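Local coordinates for BauA (Acinetobacter baumannii, PDB 6HCP), which acts as the outer-membrane receptor for ferric preacinetobactin and probably carries this iron-siderophore complex across the membrane as a TonB-dependent transporter, at residues Asp79-Ile84 with Glu102-Arg107; Arg239-Ala244 with Met291-Tyr296. All blocks are in the same frame, centred on the assembly; numbering follows the deposited sequence.

Interaction 1: residues Asp79-Ile84 with Glu102-Arg107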
# COMPACT_ATOMS: atom_id res chain seq x y z
N ASP A 79 -15.53 -10.52 -15.28
CA ASP A 79 -16.95 -10.80 -15.40
C ASP A 79 -17.64 -9.57 -15.99
O ASP A 79 -16.99 -8.58 -16.32
CB ASP A 79 -17.54 -11.25 -14.06
CG ASP A 79 -17.54 -10.21 -12.96
OD1 ASP A 79 -17.47 -9.02 -13.28
OD2 ASP A 79 -17.55 -10.61 -11.77
N ILE A 80 -18.95 -9.68 -16.28
CA ILE A 80 -19.64 -8.65 -17.00
C ILE A 80 -19.77 -7.39 -16.13
O ILE A 80 -19.66 -6.28 -16.63
CB ILE A 80 -21.01 -9.15 -17.49
CG1 ILE A 80 -20.84 -10.29 -18.49
CG2 ILE A 80 -21.79 -7.99 -18.08
CD1 ILE A 80 -19.93 -9.96 -19.66
N THR A 81 -19.91 -7.59 -14.81
CA THR A 81 -20.02 -6.46 -13.86
C THR A 81 -18.81 -5.52 -14.01
O THR A 81 -18.94 -4.30 -13.99
CB THR A 81 -20.11 -6.96 -12.41
OG1 THR A 81 -21.27 -7.80 -12.30
CG2 THR A 81 -20.21 -5.82 -11.42
N GLU A 82 -17.62 -6.12 -14.12
CA GLU A 82 -16.35 -5.38 -14.20
C GLU A 82 -16.24 -4.62 -15.52
O GLU A 82 -15.41 -3.72 -15.63
CB GLU A 82 -15.17 -6.33 -14.03
CG GLU A 82 -15.04 -6.81 -12.60
CD GLU A 82 -13.86 -7.73 -12.30
OE1 GLU A 82 -12.96 -7.85 -13.15
OE2 GLU A 82 -13.84 -8.27 -11.19
N VAL A 83 -17.09 -4.95 -16.50
CA VAL A 83 -17.20 -4.16 -17.70
C VAL A 83 -18.22 -3.03 -17.51
O VAL A 83 -17.95 -1.89 -17.88
CB VAL A 83 -17.58 -5.02 -18.92
CG1 VAL A 83 -17.63 -4.18 -20.17
CG2 VAL A 83 -16.62 -6.20 -19.11
N ILE A 84 -19.45 -3.37 -17.11
CA ILE A 84 -20.57 -2.43 -17.28
C ILE A 84 -20.73 -1.48 -16.09
O ILE A 84 -21.37 -0.43 -16.23
CB ILE A 84 -21.88 -3.16 -17.59
CG1 ILE A 84 -22.36 -4.00 -16.39
CG2 ILE A 84 -21.72 -3.99 -18.85
CD1 ILE A 84 -23.75 -4.61 -16.58
N GLU A 102 -22.93 -12.93 -10.19
CA GLU A 102 -22.81 -11.48 -10.33
C GLU A 102 -24.09 -10.85 -9.79
O GLU A 102 -25.13 -11.52 -9.63
CB GLU A 102 -22.63 -11.05 -11.79
CG GLU A 102 -21.43 -11.69 -12.49
CD GLU A 102 -21.11 -11.08 -13.84
OE1 GLU A 102 -21.07 -9.84 -13.91
OE2 GLU A 102 -20.89 -11.85 -14.84
N ASN A 103 -24.00 -9.58 -9.42
CA ASN A 103 -25.15 -8.87 -8.86
C ASN A 103 -25.06 -7.40 -9.24
O ASN A 103 -24.17 -6.69 -8.78
CB ASN A 103 -25.23 -9.01 -7.34
CG ASN A 103 -26.50 -8.37 -6.78
OD1 ASN A 103 -27.57 -8.54 -7.36
ND2 ASN A 103 -26.38 -7.60 -5.71
N TYR A 104 -25.97 -6.94 -10.10
CA TYR A 104 -26.02 -5.53 -10.45
C TYR A 104 -27.47 -5.07 -10.67
O TYR A 104 -28.37 -5.85 -10.92
CB TYR A 104 -25.17 -5.23 -11.69
CG TYR A 104 -25.42 -6.12 -12.87
CD1 TYR A 104 -26.38 -5.82 -13.82
CD2 TYR A 104 -24.65 -7.25 -13.08
CE1 TYR A 104 -26.67 -6.68 -14.86
CE2 TYR A 104 -24.89 -8.10 -14.15
CZ TYR A 104 -25.91 -7.82 -15.04
OH TYR A 104 -26.16 -8.69 -16.09
N TYR A 105 -27.67 -3.77 -10.43
CA TYR A 105 -28.88 -3.04 -10.67
C TYR A 105 -28.65 -2.07 -11.82
O TYR A 105 -27.56 -1.49 -11.94
CB TYR A 105 -29.28 -2.26 -9.42
CG TYR A 105 -29.61 -3.08 -8.21
CD1 TYR A 105 -28.60 -3.62 -7.42
CD2 TYR A 105 -30.90 -3.16 -7.74
CE1 TYR A 105 -28.88 -4.34 -6.28
CE2 TYR A 105 -31.22 -3.95 -6.64
CZ TYR A 105 -30.21 -4.49 -5.88
OH TYR A 105 -30.52 -5.21 -4.77
N ILE A 106 -29.69 -1.84 -12.62
CA ILE A 106 -29.70 -0.81 -13.65
C ILE A 106 -30.92 0.09 -13.40
O ILE A 106 -32.03 -0.42 -13.19
CB ILE A 106 -29.73 -1.45 -15.06
CG1 ILE A 106 -28.58 -2.46 -15.25
CG2 ILE A 106 -29.71 -0.37 -16.12
CD1 ILE A 106 -28.60 -3.20 -16.56
N ARG A 107 -30.70 1.41 -13.34
CA ARG A 107 -31.73 2.38 -13.02
C ARG A 107 -32.46 1.98 -11.73
O ARG A 107 -33.66 2.23 -11.56
CB ARG A 107 -32.71 2.54 -14.19
CG ARG A 107 -32.11 3.33 -15.34
CD ARG A 107 -33.12 3.80 -16.36
NE ARG A 107 -32.48 4.69 -17.32
CZ ARG A 107 -33.05 5.17 -18.42
NH1 ARG A 107 -34.21 4.67 -18.85
NH2 ARG A 107 -32.38 6.04 -19.14
O HOH W 1 -21.21 -8.71 -9.63
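Glu-102 OE1 is gripped twice by Thr-81: the backbone N donates to it at 2.7 Å and the hydroxyl OG1 at 2.6 Å. The amide comes in nearly along the C-O axis of OE1, while the hydroxyl takes the anti lone pair, turned from the other oxygen. Threonine suits this place because its OG1 stands beside its own backbone N (chi1 -60°), where both donors can converge on one acceptor. The second oxygen, OE2, receives a weak bond from Ile-80 N at 3.2 Å and another from Thr-130 N, so the extended glutamate carries its buried charge into a set of N-H groups.

This takes place in the turn that leads into helix 81-84, inside the plug domain that fills the barrel of TonB-dependent receptors. Asp-79 makes a capping bond, its OD1 accepting from Glu-82 N at 3.0 Å. Its carboxylate lies stacked on that of Glu-102, the planes 12° apart, with OD1 of Asp-79 and OE1 of Glu-102 separated by 3.7 Å. Such pairing of like charges would be costly alone; the amides of this turn probably offset it.

A water donates to Thr-81 OG1 and accepts from Asn-103 N, linking the hydroxyl to the other backbone. One helical turn further on, Ile-84 reaches across with CD1, which sits over the centre of the Tyr-104 ring, 4.0 Å from its centroid, in a CH-pi contact; isoleucine is long enough to lay a methyl on the flat tyrosine face. Val-161 of strand 159-165 touches both Ile-84 and Tyr-104.

Interaction 2: residues Arg239-Ala244 with Met291-Tyr296. With EDO (1,2-ethanediol), chain V.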
# COMPACT_ATOMS: atom_id res chain seq x y z
N ARG A 239 -26.74 -14.91 -44.99
CA ARG A 239 -25.65 -14.94 -43.99
C ARG A 239 -26.04 -15.91 -42.88
O ARG A 239 -27.22 -16.02 -42.53
CB ARG A 239 -25.42 -13.54 -43.43
CG ARG A 239 -24.97 -12.52 -44.46
CD ARG A 239 -25.17 -11.10 -43.98
NE ARG A 239 -26.58 -10.81 -43.81
CZ ARG A 239 -27.41 -10.50 -44.79
NH1 ARG A 239 -28.65 -10.17 -44.52
NH2 ARG A 239 -26.98 -10.47 -46.05
N VAL A 240 -25.06 -16.66 -42.37
CA VAL A 240 -25.27 -17.56 -41.23
C VAL A 240 -24.16 -17.33 -40.20
O VAL A 240 -23.01 -17.14 -40.57
CB VAL A 240 -25.31 -19.03 -41.65
CG1 VAL A 240 -25.43 -19.95 -40.46
CG2 VAL A 240 -26.43 -19.28 -42.65
N PHE A 241 -24.55 -17.27 -38.92
CA PHE A 241 -23.63 -17.10 -37.78
C PHE A 241 -23.91 -18.20 -36.76
O PHE A 241 -25.05 -18.39 -36.37
CB PHE A 241 -23.84 -15.74 -37.11
CG PHE A 241 -23.68 -14.55 -38.01
CD1 PHE A 241 -22.46 -13.94 -38.17
CD2 PHE A 241 -24.77 -14.01 -38.67
CE1 PHE A 241 -22.32 -12.82 -38.96
CE2 PHE A 241 -24.64 -12.88 -39.45
CZ PHE A 241 -23.40 -12.33 -39.65
N VAL A 242 -22.87 -18.94 -36.37
CA VAL A 242 -23.00 -19.97 -35.38
C VAL A 242 -22.03 -19.65 -34.23
O VAL A 242 -20.88 -19.27 -34.47
CB VAL A 242 -22.71 -21.35 -35.97
CG1 VAL A 242 -22.71 -22.44 -34.91
CG2 VAL A 242 -23.68 -21.69 -37.09
N ASP A 243 -22.51 -19.83 -33.00
CA ASP A 243 -21.71 -19.62 -31.79
C ASP A 243 -21.92 -20.81 -30.86
O ASP A 243 -23.03 -21.34 -30.72
CB ASP A 243 -22.10 -18.30 -31.11
CG ASP A 243 -21.84 -17.09 -31.97
OD1 ASP A 243 -20.68 -16.59 -31.96
OD2 ASP A 243 -22.78 -16.64 -32.67
N ALA A 244 -20.84 -21.24 -30.21
CA ALA A 244 -20.94 -22.26 -29.18
C ALA A 244 -19.87 -22.01 -28.11
O ALA A 244 -18.78 -21.54 -28.43
CB ALA A 244 -20.79 -23.63 -29.77
N MET A 291 -25.85 -21.32 -30.47
CA MET A 291 -26.92 -20.66 -31.20
C MET A 291 -26.54 -20.51 -32.68
O MET A 291 -25.37 -20.55 -33.05
CB MET A 291 -27.24 -19.29 -30.63
CG MET A 291 -26.08 -18.33 -30.65
SD MET A 291 -26.56 -16.73 -29.94
CE MET A 291 -27.69 -16.09 -31.16
N ILE A 292 -27.59 -20.40 -33.50
CA ILE A 292 -27.43 -20.16 -34.91
C ILE A 292 -28.40 -19.07 -35.32
O ILE A 292 -29.56 -19.04 -34.86
CB ILE A 292 -27.63 -21.45 -35.73
CG1 ILE A 292 -27.42 -21.19 -37.23
CG2 ILE A 292 -29.00 -22.05 -35.45
CD1 ILE A 292 -27.28 -22.46 -38.03
N ARG A 293 -27.91 -18.18 -36.17
CA ARG A 293 -28.67 -17.11 -36.73
C ARG A 293 -28.52 -17.16 -38.25
O ARG A 293 -27.42 -17.30 -38.77
CB ARG A 293 -28.17 -15.74 -36.26
CG ARG A 293 -28.35 -15.48 -34.77
CD ARG A 293 -27.78 -14.13 -34.36
NE ARG A 293 -26.32 -14.06 -34.45
CZ ARG A 293 -25.65 -13.01 -34.92
NH1 ARG A 293 -26.32 -11.96 -35.39
NH2 ARG A 293 -24.33 -12.99 -34.89
N GLY A 294 -29.65 -17.02 -38.95
CA GLY A 294 -29.67 -16.96 -40.42
C GLY A 294 -30.44 -15.75 -40.88
O GLY A 294 -31.38 -15.32 -40.23
N GLU A 295 -29.94 -15.11 -41.94
CA GLU A 295 -30.61 -13.98 -42.57
C GLU A 295 -30.72 -14.24 -44.08
O GLU A 295 -29.82 -14.83 -44.69
CB GLU A 295 -29.86 -12.69 -42.31
CG GLU A 295 -29.66 -12.37 -40.84
CD GLU A 295 -28.84 -11.13 -40.56
OE1 GLU A 295 -28.42 -10.46 -41.52
OE2 GLU A 295 -28.56 -10.88 -39.37
N TYR A 296 -31.82 -13.79 -44.67
CA TYR A 296 -32.06 -13.91 -46.12
C TYR A 296 -32.68 -12.62 -46.64
O TYR A 296 -33.74 -12.18 -46.18
CB TYR A 296 -32.95 -15.12 -46.44
CG TYR A 296 -33.05 -15.40 -47.92
CD1 TYR A 296 -32.01 -16.01 -48.60
CD2 TYR A 296 -34.07 -14.84 -48.66
CE1 TYR A 296 -32.04 -16.14 -49.98
CE2 TYR A 296 -34.14 -15.02 -50.04
CZ TYR A 296 -33.11 -15.66 -50.70
OH TYR A 296 -33.17 -15.82 -52.05
C1 EDO V . -30.96 -11.02 -36.29
O1 EDO V . -30.79 -10.80 -37.69
C2 EDO V . -30.10 -12.21 -35.92
O2 EDO V . -29.19 -12.42 -37.02
O HOH W 2 -25.22 -16.76 -33.85
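Arg-293 lies across from Phe-241 on the neighbouring strand. Its CB and CG pass a bound 1,2-ethanediol, probably from the crystallisation liquor, and CD comes to 3.4 Å from its C2. At chi3 (-68°) the chain bends. NE then gives its N-H to a water that also donates to Asp-243 OD2, while NH1 reaches the ethanediol O2 through a weak bond. The guanidinium lies flat on the Phe-241 ring, planes 16° apart, in an off-centre cation-pi stack: CZ lies by the CB-CG end of Phe-241, 4.0 Å from CG, and NH2 is 3.5 Å from that CG. NH2 also donates to Tyr-167 OH, which binds Asp-243 OD2. Arginine suits this place, offering a flat face to the ring and N-H groups to polar neighbours.

Two residues along, at the next pair on this face, Arg-239 turns NE and NH1 onto Glu-295 OE1, each at 3.0 Å, in a salt bridge. Both bonds lie in the guanidinium plane, but the carboxylate is rotated 71° from it; NH1 also pairs with Asp-297. Glu-295 OE2 accepts from both ethanediol hydroxyls.

The other face is apolar: Ile-292 CG1 packs on Val-242 CG2 at 3.8 Å, and CD1 also meets Val-240 CG1. Paired backbone bonds at Arg-239/Glu-295, Phe-241/Arg-293 and Asp-243/Met-291 join the strands. Such an antiparallel ladder, largely polar toward the plug and aliphatic on the other face, is characteristic of the transmembrane beta-barrel.

The two contacts belong to different parts of the receptor: interaction 1 is a partly buried one within the plug, close to the centre of the chain, and interaction 2 is a surface contact between neighbouring barrel strands, 238-252 and 282-297. They share no elements and do not touch, their nearest atoms being about 14 Å apart. Interaction 1 joins a short helix to a loop chiefly through one carboxylate, whereas 239-244 and 291-296 are tied by regular backbone pairing. The segments nevertheless reach toward the other domain: Arg-107, at the end of 102-107, forms salt bridges with Glu-514 and Glu-564 of the barrel, and Asp-243, Met-291 and Arg-293 touch Asn-119 of the plug.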